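Local coordinates for protein anopheles gambiae adenosine kinase (Anopheles gambiae, PDB 3LOO) that phosphorylates adenosine to AMP at the expense of ATP, as a high-affinity adenosine kinase of the mosquito belonging to the pfkB carbohydrate kinase family, at residues Q67-K72 with T138-V143; I101-V106 with R171-G176; S196-A201 with E226-Y231. All blocks are in the same frame, centred on the assembly; numbering follows the deposited sequence.

Contact 1: residues Q67-K72 with T138-V143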
loop_
_atom_site.group_PDB
_atom_site.type_symbol
_atom_site.label_atom_id
_atom_site.label_comp_id
_atom_site.label_asym_id
_atom_site.label_seq_id
_atom_site.Cartn_x
_atom_site.Cartn_y
_atom_site.Cartn_z
ATOM N N GLN A 67 -19.721 -13.500 4.305
ATOM C CA GLN A 67 -21.170 -13.415 4.555
ATOM C C GLN A 67 -21.485 -13.432 6.053
ATOM O O GLN A 67 -22.405 -12.726 6.509
ATOM C CB GLN A 67 -21.899 -14.562 3.867
ATOM C CG GLN A 67 -23.408 -14.515 4.002
ATOM C CD GLN A 67 -24.098 -15.794 3.540
ATOM O OE1 GLN A 67 -23.519 -16.610 2.815
ATOM N NE2 GLN A 67 -25.352 -15.967 3.947
ATOM N N GLU A 68 -20.731 -14.233 6.815
ATOM C CA GLU A 68 -20.912 -14.305 8.247
ATOM C C GLU A 68 -20.627 -12.967 8.919
ATOM O O GLU A 68 -21.366 -12.555 9.833
ATOM C CB GLU A 68 -20.050 -15.424 8.830
ATOM C CG GLU A 68 -20.176 -15.592 10.323
ATOM C CD GLU A 68 -19.509 -16.857 10.858
ATOM O OE1 GLU A 68 -18.947 -17.687 10.084
ATOM O OE2 GLU A 68 -19.547 -17.005 12.082
ATOM N N LEU A 69 -19.563 -12.281 8.469
ATOM C CA LEU A 69 -19.264 -10.929 8.958
ATOM C C LEU A 69 -20.419 -9.963 8.629
ATOM O O LEU A 69 -20.832 -9.177 9.471
ATOM C CB LEU A 69 -17.951 -10.360 8.364
ATOM C CG LEU A 69 -16.637 -11.059 8.715
ATOM C CD1 LEU A 69 -15.478 -10.415 7.945
ATOM C CD2 LEU A 69 -16.384 -11.030 10.211
ATOM N N ILE A 70 -20.919 -10.032 7.405
ATOM C CA ILE A 70 -21.985 -9.138 6.981
ATOM C C ILE A 70 -23.257 -9.450 7.792
ATOM O O ILE A 70 -23.776 -8.579 8.466
ATOM C CB ILE A 70 -22.231 -9.251 5.461
ATOM C CG1 ILE A 70 -21.012 -8.767 4.671
ATOM C CG2 ILE A 70 -23.517 -8.495 5.034
ATOM C CD1 ILE A 70 -20.872 -9.489 3.310
ATOM N N GLU A 71 -23.686 -10.712 7.780
ATOM C CA GLU A 71 -24.976 -11.126 8.355
ATOM C C GLU A 71 -25.034 -11.171 9.871
ATOM O O GLU A 71 -26.054 -10.850 10.447
ATOM C CB GLU A 71 -25.408 -12.488 7.798
ATOM C CG GLU A 71 -26.043 -12.405 6.423
ATOM C CD GLU A 71 -26.241 -13.773 5.785
ATOM O OE1 GLU A 71 -26.140 -14.798 6.506
ATOM O OE2 GLU A 71 -26.470 -13.836 4.545
ATOM N N LYS A 72 -23.961 -11.572 10.525
ATOM C CA LYS A 72 -24.018 -11.836 11.943
ATOM C C LYS A 72 -23.135 -10.900 12.769
ATOM O O LYS A 72 -23.295 -10.799 13.975
ATOM C CB LYS A 72 -23.714 -13.343 12.168
ATOM C CG LYS A 72 -22.931 -13.750 13.422
ATOM C CD LYS A 72 -22.863 -15.276 13.551
ATOM C CE LYS A 72 -21.908 -15.733 14.659
ATOM N NZ LYS A 72 -22.163 -15.038 15.969
ATOM N N THR A 138 -12.298 -8.438 -1.689
ATOM C CA THR A 138 -12.663 -7.877 -0.418
ATOM C C THR A 138 -11.552 -8.231 0.556
ATOM O O THR A 138 -10.737 -9.143 0.290
ATOM C CB THR A 138 -14.006 -8.473 0.125
ATOM O OG1 THR A 138 -13.891 -9.903 0.278
ATOM C CG2 THR A 138 -15.173 -8.158 -0.797
ATOM N N CYS A 139 -11.531 -7.543 1.686
ATOM C CA CYS A 139 -10.585 -7.877 2.724
ATOM C C CYS A 139 -11.331 -7.846 4.049
ATOM O O CYS A 139 -11.895 -6.819 4.406
ATOM C CB CYS A 139 -9.393 -6.882 2.748
ATOM S SG CYS A 139 -8.179 -7.256 4.062
ATOM N N ALA A 140 -11.374 -8.989 4.737
ATOM C CA ALA A 140 -11.896 -9.063 6.091
ATOM C C ALA A 140 -10.949 -8.305 6.988
ATOM O O ALA A 140 -9.732 -8.542 6.946
ATOM C CB ALA A 140 -11.998 -10.549 6.545
ATOM N N VAL A 141 -11.488 -7.391 7.796
ATOM C CA VAL A 141 -10.699 -6.671 8.786
ATOM C C VAL A 141 -11.350 -6.950 10.141
ATOM O O VAL A 141 -12.399 -6.380 10.464
ATOM C CB VAL A 141 -10.721 -5.147 8.542
ATOM C CG1 VAL A 141 -9.964 -4.420 9.653
ATOM C CG2 VAL A 141 -10.150 -4.766 7.157
ATOM N N LEU A 142 -10.759 -7.857 10.913
ATOM C CA LEU A 142 -11.359 -8.324 12.158
ATOM C C LEU A 142 -10.688 -7.654 13.329
ATOM O O LEU A 142 -9.475 -7.772 13.504
ATOM C CB LEU A 142 -11.214 -9.846 12.278
ATOM C CG LEU A 142 -11.691 -10.640 11.074
ATOM C CD1 LEU A 142 -11.673 -12.120 11.370
ATOM C CD2 LEU A 142 -13.095 -10.186 10.706
ATOM N N VAL A 143 -11.481 -6.947 14.124
ATOM C CA VAL A 143 -10.974 -6.246 15.303
ATOM C C VAL A 143 -11.268 -7.057 16.576
ATOM O O VAL A 143 -12.429 -7.379 16.873
ATOM C CB VAL A 143 -11.589 -4.838 15.404
ATOM C CG1 VAL A 143 -11.232 -4.189 16.734
ATOM C CG2 VAL A 143 -11.142 -3.993 14.234
#

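Contact 2: residues I101-V106 with R171-G176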
loop_
_atom_site.group_PDB
_atom_site.type_symbol
_atom_site.label_atom_id
_atom_site.label_comp_id
_atom_site.label_asym_id
_atom_site.label_seq_id
_atom_site.Cartn_x
_atom_site.Cartn_y
_atom_site.Cartn_z
ATOM N N ILE A 101 -3.149 8.446 -10.764
ATOM C CA ILE A 101 -3.855 7.439 -11.532
ATOM C C ILE A 101 -3.719 6.055 -10.830
ATOM O O ILE A 101 -2.616 5.693 -10.424
ATOM C CB ILE A 101 -3.255 7.317 -12.943
ATOM C CG1 ILE A 101 -3.460 8.641 -13.731
ATOM C CG2 ILE A 101 -3.921 6.175 -13.700
ATOM C CD1 ILE A 101 -2.566 8.696 -14.951
ATOM N N PHE A 102 -4.831 5.333 -10.671
ATOM C CA PHE A 102 -4.803 3.990 -10.075
ATOM C C PHE A 102 -5.105 2.897 -11.116
ATOM O O PHE A 102 -6.117 2.971 -11.816
ATOM C CB PHE A 102 -5.764 3.880 -8.855
ATOM C CG PHE A 102 -5.785 2.467 -8.222
ATOM C CD1 PHE A 102 -4.754 2.049 -7.401
ATOM C CD2 PHE A 102 -6.797 1.595 -8.489
ATOM C CE1 PHE A 102 -4.722 0.754 -6.847
ATOM C CE2 PHE A 102 -6.785 0.268 -7.933
ATOM C CZ PHE A 102 -5.735 -0.135 -7.110
ATOM N N PHE A 103 -4.238 1.881 -11.194
ATOM C CA PHE A 103 -4.500 0.685 -12.004
ATOM C C PHE A 103 -4.678 -0.537 -11.093
ATOM O O PHE A 103 -3.831 -0.798 -10.221
ATOM C CB PHE A 103 -3.361 0.349 -12.973
ATOM C CG PHE A 103 -3.134 1.358 -14.073
ATOM C CD1 PHE A 103 -4.128 1.622 -15.026
ATOM C CD2 PHE A 103 -1.892 1.968 -14.206
ATOM C CE1 PHE A 103 -3.909 2.520 -16.068
ATOM C CE2 PHE A 103 -1.647 2.877 -15.262
ATOM C CZ PHE A 103 -2.678 3.140 -16.193
ATOM N N GLY A 104 -5.753 -1.279 -11.328
ATOM C CA GLY A 104 -5.979 -2.582 -10.693
ATOM C C GLY A 104 -7.264 -3.135 -11.287
ATOM O O GLY A 104 -7.912 -2.453 -12.102
ATOM N N CYS A 105 -7.622 -4.360 -10.899
ATOM C CA CYS A 105 -8.786 -5.054 -11.470
ATOM C C CYS A 105 -9.925 -5.299 -10.483
ATOM O O CYS A 105 -9.714 -5.789 -9.345
ATOM C CB CYS A 105 -8.347 -6.376 -12.126
ATOM S SG CYS A 105 -9.649 -7.170 -13.178
ATOM N N VAL A 106 -11.139 -4.968 -10.934
ATOM C CA VAL A 106 -12.351 -5.090 -10.123
ATOM C C VAL A 106 -13.331 -5.961 -10.901
ATOM O O VAL A 106 -13.086 -6.287 -12.077
ATOM C CB VAL A 106 -13.041 -3.724 -9.802
ATOM C CG1 VAL A 106 -12.172 -2.818 -8.880
ATOM C CG2 VAL A 106 -13.463 -2.983 -11.091
ATOM N N ARG A 171 -0.909 3.257 -21.995
ATOM C CA ARG A 171 0.508 3.544 -22.227
ATOM C C ARG A 171 0.870 5.027 -22.222
ATOM O O ARG A 171 1.960 5.378 -21.781
ATOM C CB ARG A 171 1.110 2.776 -23.417
ATOM C CG ARG A 171 0.407 2.932 -24.716
ATOM C CD ARG A 171 0.527 1.644 -25.582
ATOM N NE ARG A 171 1.899 1.148 -25.704
ATOM C CZ ARG A 171 2.829 1.685 -26.498
ATOM N NH1 ARG A 171 2.548 2.749 -27.250
ATOM N NH2 ARG A 171 4.050 1.157 -26.541
ATOM N N ALA A 172 -0.045 5.897 -22.661
ATOM C CA ALA A 172 0.186 7.343 -22.527
ATOM C C ALA A 172 0.259 7.746 -21.027
ATOM O O ALA A 172 1.072 8.568 -20.624
ATOM C CB ALA A 172 -0.913 8.153 -23.276
ATOM N N TYR A 173 -0.580 7.125 -20.211
ATOM C CA TYR A 173 -0.540 7.356 -18.749
ATOM C C TYR A 173 0.804 6.909 -18.116
ATOM O O TYR A 173 1.372 7.643 -17.319
ATOM C CB TYR A 173 -1.674 6.637 -18.058
ATOM C CG TYR A 173 -3.052 7.257 -18.199
ATOM C CD1 TYR A 173 -3.234 8.652 -18.212
ATOM C CD2 TYR A 173 -4.188 6.442 -18.251
ATOM C CE1 TYR A 173 -4.524 9.208 -18.308
ATOM C CE2 TYR A 173 -5.475 6.989 -18.327
ATOM C CZ TYR A 173 -5.624 8.379 -18.360
ATOM O OH TYR A 173 -6.884 8.922 -18.414
ATOM N N LEU A 174 1.333 5.759 -18.530
ATOM C CA LEU A 174 2.650 5.295 -18.039
ATOM C C LEU A 174 3.753 6.250 -18.528
ATOM O O LEU A 174 4.629 6.657 -17.754
ATOM C CB LEU A 174 2.943 3.856 -18.499
ATOM C CG LEU A 174 2.083 2.772 -17.833
ATOM C CD1 LEU A 174 2.499 1.416 -18.401
ATOM C CD2 LEU A 174 2.209 2.785 -16.288
ATOM N N GLN A 175 3.678 6.629 -19.805
ATOM C CA GLN A 175 4.700 7.517 -20.400
ATOM C C GLN A 175 4.726 8.867 -19.734
ATOM O O GLN A 175 5.799 9.430 -19.560
ATOM C CB GLN A 175 4.475 7.688 -21.901
ATOM C CG GLN A 175 4.883 6.450 -22.681
ATOM C CD GLN A 175 4.751 6.603 -24.209
ATOM O OE1 GLN A 175 4.634 5.608 -24.941
ATOM N NE2 GLN A 175 4.795 7.846 -24.692
ATOM N N GLY A 176 3.560 9.375 -19.327
ATOM C CA GLY A 176 3.466 10.708 -18.710
ATOM C C GLY A 176 3.696 10.779 -17.216
ATOM O O GLY A 176 3.791 11.874 -16.631
#

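Contact 3: residues S196-A201 with E226-Y231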
loop_
_atom_site.group_PDB
_atom_site.type_symbol
_atom_site.label_atom_id
_atom_site.label_comp_id
_atom_site.label_asym_id
_atom_site.label_seq_id
_atom_site.Cartn_x
_atom_site.Cartn_y
_atom_site.Cartn_z
ATOM N N SER A 196 8.165 -4.733 -14.794
ATOM C CA SER A 196 8.230 -4.082 -16.091
ATOM C C SER A 196 8.177 -2.550 -15.879
ATOM O O SER A 196 8.973 -1.800 -16.427
ATOM C CB SER A 196 7.059 -4.595 -16.902
ATOM O OG SER A 196 6.932 -3.857 -18.063
ATOM N N VAL A 197 7.301 -2.098 -14.989
ATOM C CA VAL A 197 7.152 -0.660 -14.715
ATOM C C VAL A 197 8.395 -0.152 -14.009
ATOM O O VAL A 197 8.875 0.936 -14.323
ATOM C CB VAL A 197 5.833 -0.366 -13.932
ATOM C CG1 VAL A 197 5.850 1.020 -13.259
ATOM C CG2 VAL A 197 4.650 -0.524 -14.857
ATOM N N ALA A 198 8.954 -0.953 -13.088
ATOM C CA ALA A 198 10.168 -0.556 -12.352
ATOM C C ALA A 198 11.400 -0.399 -13.244
ATOM O O ALA A 198 12.185 0.543 -13.066
ATOM C CB ALA A 198 10.450 -1.531 -11.137
ATOM N N LYS A 199 11.566 -1.309 -14.203
ATOM C CA LYS A 199 12.675 -1.214 -15.159
ATOM C C LYS A 199 12.571 0.022 -16.082
ATOM O O LYS A 199 13.575 0.688 -16.343
ATOM C CB LYS A 199 12.751 -2.488 -16.012
ATOM C CG LYS A 199 13.398 -3.675 -15.281
ATOM C CD LYS A 199 13.296 -4.917 -16.156
ATOM C CE LYS A 199 14.032 -6.108 -15.541
ATOM N NZ LYS A 199 13.730 -7.361 -16.349
ATOM N N GLU A 200 11.364 0.307 -16.562
ATOM C CA GLU A 200 11.133 1.478 -17.399
ATOM C C GLU A 200 11.373 2.747 -16.596
ATOM O O GLU A 200 11.977 3.714 -17.112
ATOM C CB GLU A 200 9.740 1.448 -18.034
ATOM C CG GLU A 200 9.375 2.728 -18.869
ATOM C CD GLU A 200 10.173 2.888 -20.197
ATOM O OE1 GLU A 200 11.100 2.100 -20.482
ATOM O OE2 GLU A 200 9.851 3.824 -20.960
ATOM N N ALA A 201 10.959 2.743 -15.322
ATOM C CA ALA A 201 11.227 3.880 -14.459
ATOM C C ALA A 201 12.729 4.143 -14.281
ATOM O O ALA A 201 13.193 5.289 -14.440
ATOM C CB ALA A 201 10.528 3.721 -13.069
ATOM N N GLU A 226 14.049 -9.672 -4.496
ATOM C CA GLU A 226 15.425 -9.536 -4.896
ATOM C C GLU A 226 15.548 -8.994 -6.320
ATOM O O GLU A 226 16.387 -8.131 -6.559
ATOM C CB GLU A 226 16.135 -10.897 -4.835
ATOM C CG GLU A 226 16.456 -11.367 -3.435
ATOM C CD GLU A 226 17.590 -12.394 -3.432
ATOM O OE1 GLU A 226 17.492 -13.400 -4.175
ATOM O OE2 GLU A 226 18.597 -12.148 -2.744
ATOM N N GLU A 227 14.770 -9.543 -7.258
ATOM C CA GLU A 227 14.856 -9.134 -8.637
ATOM C C GLU A 227 14.397 -7.644 -8.863
ATOM O O GLU A 227 14.947 -6.934 -9.719
ATOM C CB GLU A 227 14.054 -10.089 -9.544
ATOM C CG GLU A 227 14.306 -9.809 -11.055
ATOM C CD GLU A 227 13.546 -10.713 -12.018
ATOM O OE1 GLU A 227 12.602 -11.417 -11.628
ATOM O OE2 GLU A 227 13.892 -10.720 -13.205
ATOM N N ILE A 228 13.426 -7.167 -8.080
ATOM C CA ILE A 228 12.896 -5.796 -8.278
ATOM C C ILE A 228 13.685 -4.744 -7.474
ATOM O O ILE A 228 13.696 -3.561 -7.829
ATOM C CB ILE A 228 11.369 -5.701 -7.952
ATOM C CG1 ILE A 228 10.732 -4.489 -8.669
ATOM C CG2 ILE A 228 11.136 -5.580 -6.415
ATOM C CD1 ILE A 228 9.153 -4.564 -8.761
ATOM N N PHE A 229 14.335 -5.162 -6.388
ATOM C CA PHE A 229 15.039 -4.229 -5.541
ATOM C C PHE A 229 16.024 -3.243 -6.201
ATOM O O PHE A 229 16.074 -2.103 -5.747
ATOM C CB PHE A 229 15.722 -4.909 -4.359
ATOM C CG PHE A 229 14.838 -5.032 -3.147
ATOM C CD1 PHE A 229 13.701 -4.252 -3.018
ATOM C CD2 PHE A 229 15.132 -5.956 -2.148
ATOM C CE1 PHE A 229 12.864 -4.381 -1.895
ATOM C CE2 PHE A 229 14.314 -6.079 -1.012
ATOM C CZ PHE A 229 13.178 -5.291 -0.886
ATOM N N PRO A 230 16.794 -3.652 -7.253
ATOM C CA PRO A 230 17.716 -2.684 -7.887
ATOM C C PRO A 230 16.995 -1.445 -8.424
ATOM O O PRO A 230 17.578 -0.384 -8.563
ATOM C CB PRO A 230 18.312 -3.500 -9.072
ATOM C CG PRO A 230 18.325 -4.975 -8.495
ATOM C CD PRO A 230 16.935 -5.009 -7.846
ATOM N N TYR A 231 15.710 -1.597 -8.727
ATOM C CA TYR A 231 14.926 -0.541 -9.345
ATOM C C TYR A 231 14.067 0.175 -8.334
ATOM O O TYR A 231 13.260 1.028 -8.697
ATOM C CB TYR A 231 14.035 -1.139 -10.415
ATOM C CG TYR A 231 14.765 -2.074 -11.332
ATOM C CD1 TYR A 231 15.574 -1.587 -12.375
ATOM C CD2 TYR A 231 14.713 -3.454 -11.127
ATOM C CE1 TYR A 231 16.267 -2.463 -13.222
ATOM C CE2 TYR A 231 15.426 -4.338 -11.945
ATOM C CZ TYR A 231 16.191 -3.834 -12.988
ATOM O OH TYR A 231 16.847 -4.716 -13.824
#

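Contact 1: residues Q67-K72 with T138-V143
Leu69 overlaps the methyl end of Leu142 with both prongs of its fork. Its CD2 lies 3.4 Å from Leu142 CD2, closer than two methyl carbons usually come, and the same Leu142 CD2 sits 3.7 Å from Leu69 CD1. The two leucine side chains cross at about a right angle, with CD2 of Leu142 set against both branches of its partner. Leu69 CD1 has a second neighbour, the methyl CB of Ala140 at 3.8 Å. In Leu69, CB already aims at the strand; with CG anti to the carbonyl carbon (chi1 -64°) both methyls reach it. Leu142 reaches the meeting point by its far end, since its CB does not itself aim at the helix.

Helix 64-73 here rests on one face of the five-stranded sheet that forms the smaller lid of ribokinase-type (pfkB) kinases, against its middle strand 137-144. Alternate residues of an extended strand face opposite ways: Ala140 and Leu142 serve the helix side, while Cys139, on the opposite face, touches the bound bis(adenosine)-5'-tetraphosphate. Alanine suits the place where the backbones come nearest, with 8.1 Å between Leu69 CA and Ala140 CA, and the longer leucine suits the neighbouring place on the same face. Met65 and Tyr66, about one turn earlier on the helix, also press on Ala140, and Ile36 of the adjoining strand touches Leu69. Glu68, which takes no part in the contact, ties the helix to Lys47 by a salt bridge and to Tyr48 by a hydrogen bond.

Contact 2: residues I101-V106 with R171-G176
With chi1 at -64°, Ile101 holds CG1 anti to its carbonyl carbon and extends CD1 toward Tyr173, whose own CG, turned the same way about its first bond (chi1 -75°), brings one face of the phenol ring up to it. Ile101 CD1 ends 3.3 Å from Tyr173 CD1 and 3.6 Å from Tyr173 CG, and CG1 stands over one face of the ring. The two side chains cross at about a right angle, which sets an aliphatic tip on the aromatic surface beside its junction with CB.

Two residues along the strand, Phe103 reaches out on the same side. Its CZ is 4.1 Å from Tyr173 CB, which lies at the edge of the phenyl ring near its plane. Phe103 CE2 meets Leu174 CD2 at 4.0 Å, a contact the leucine makes with its far methyl. Ile101 CG2 lies over one face of the Phe103 ring, offset toward its rim.

Strand 100-107 belongs to the nine-stranded sheet of the large alpha/beta domain of the ribokinase-like fold, and helix 168-176 lies across one of its faces. The segment axes approach to 10.8 Å at 128° between their directions, close to the usual spacing of a helix laid on a sheet. Large apolar residues at alternate strand positions fill that distance, whereas Phe102 points to the other face and packs on helix 82-94. Tyrosine gives the helix a flat apolar surface for Ile101 and a polar end, where its OH makes a weak hydrogen bond with Asn125.

Contact 3: residues S196-A201 with E226-Y231
From CB to OH, Tyr231 runs past Ala198 and then Lys199 of helix 187-203. CB lies 3.7 Å from Ala198 CB and 3.6 Å from the carbonyl oxygen Ala198 O. Farther out, ring atom CD1 is 4.0 Å from Lys199 CA. Lys199 CG then stands over the ring face in a CH-pi contact, 3.8 Å from the centroid of the Tyr231 ring and 20° off the ring normal. At the tip, Tyr231 OH has Lys199 CE at 3.6 Å. Pro230 CB lies over the opposite ring face. The lysine chain, extended beyond CG, thus lays CG and CE along the tyrosine; its NZ stays 4.6 Å from Glu227 OE2, too far for a salt bridge but perhaps a weak attraction.

Alanine at 198 lets the two backbones come within 5.6 Å, measured from Ala198 CA to Tyr231 CA. Its methyl also meets Ile228 CG1 at 3.9 Å, on the buried side, where Phe208 of strand 207-211 touches both residues. Such packing between helix 187-203 and the 3-10 turn 229-231 that follows helix 222-228, with strand 207-211 beneath, is typical of successive beta-alpha units in a Rossmann-like alpha/beta domain, here that of a ribokinase-type kinase.

Overall arrangement
Contact 1 lies in the smaller five-stranded sheet, while contact 2 lays a helix on the large nine-stranded one and contact 3 joins two neighbouring helical segments that lie on it. Contacts 1 and 3 sit on opposite sides of the chain's centre, with their centres 36 Å apart; contacts 2 and 3 are neighbours, 17 Å between centres and about 4 Å between nearest atoms, without touching. Contacts 1 and 2 interleave along the chain, although their centres are 30 Å apart. Contact 1 is the one that reaches the ligand pocket, through segment 138-143; the side chain of Ala140 is about 9 Å from the bound bis(adenosine)-5'-tetraphosphate and that of Phe103, in contact 2, about 13 Å.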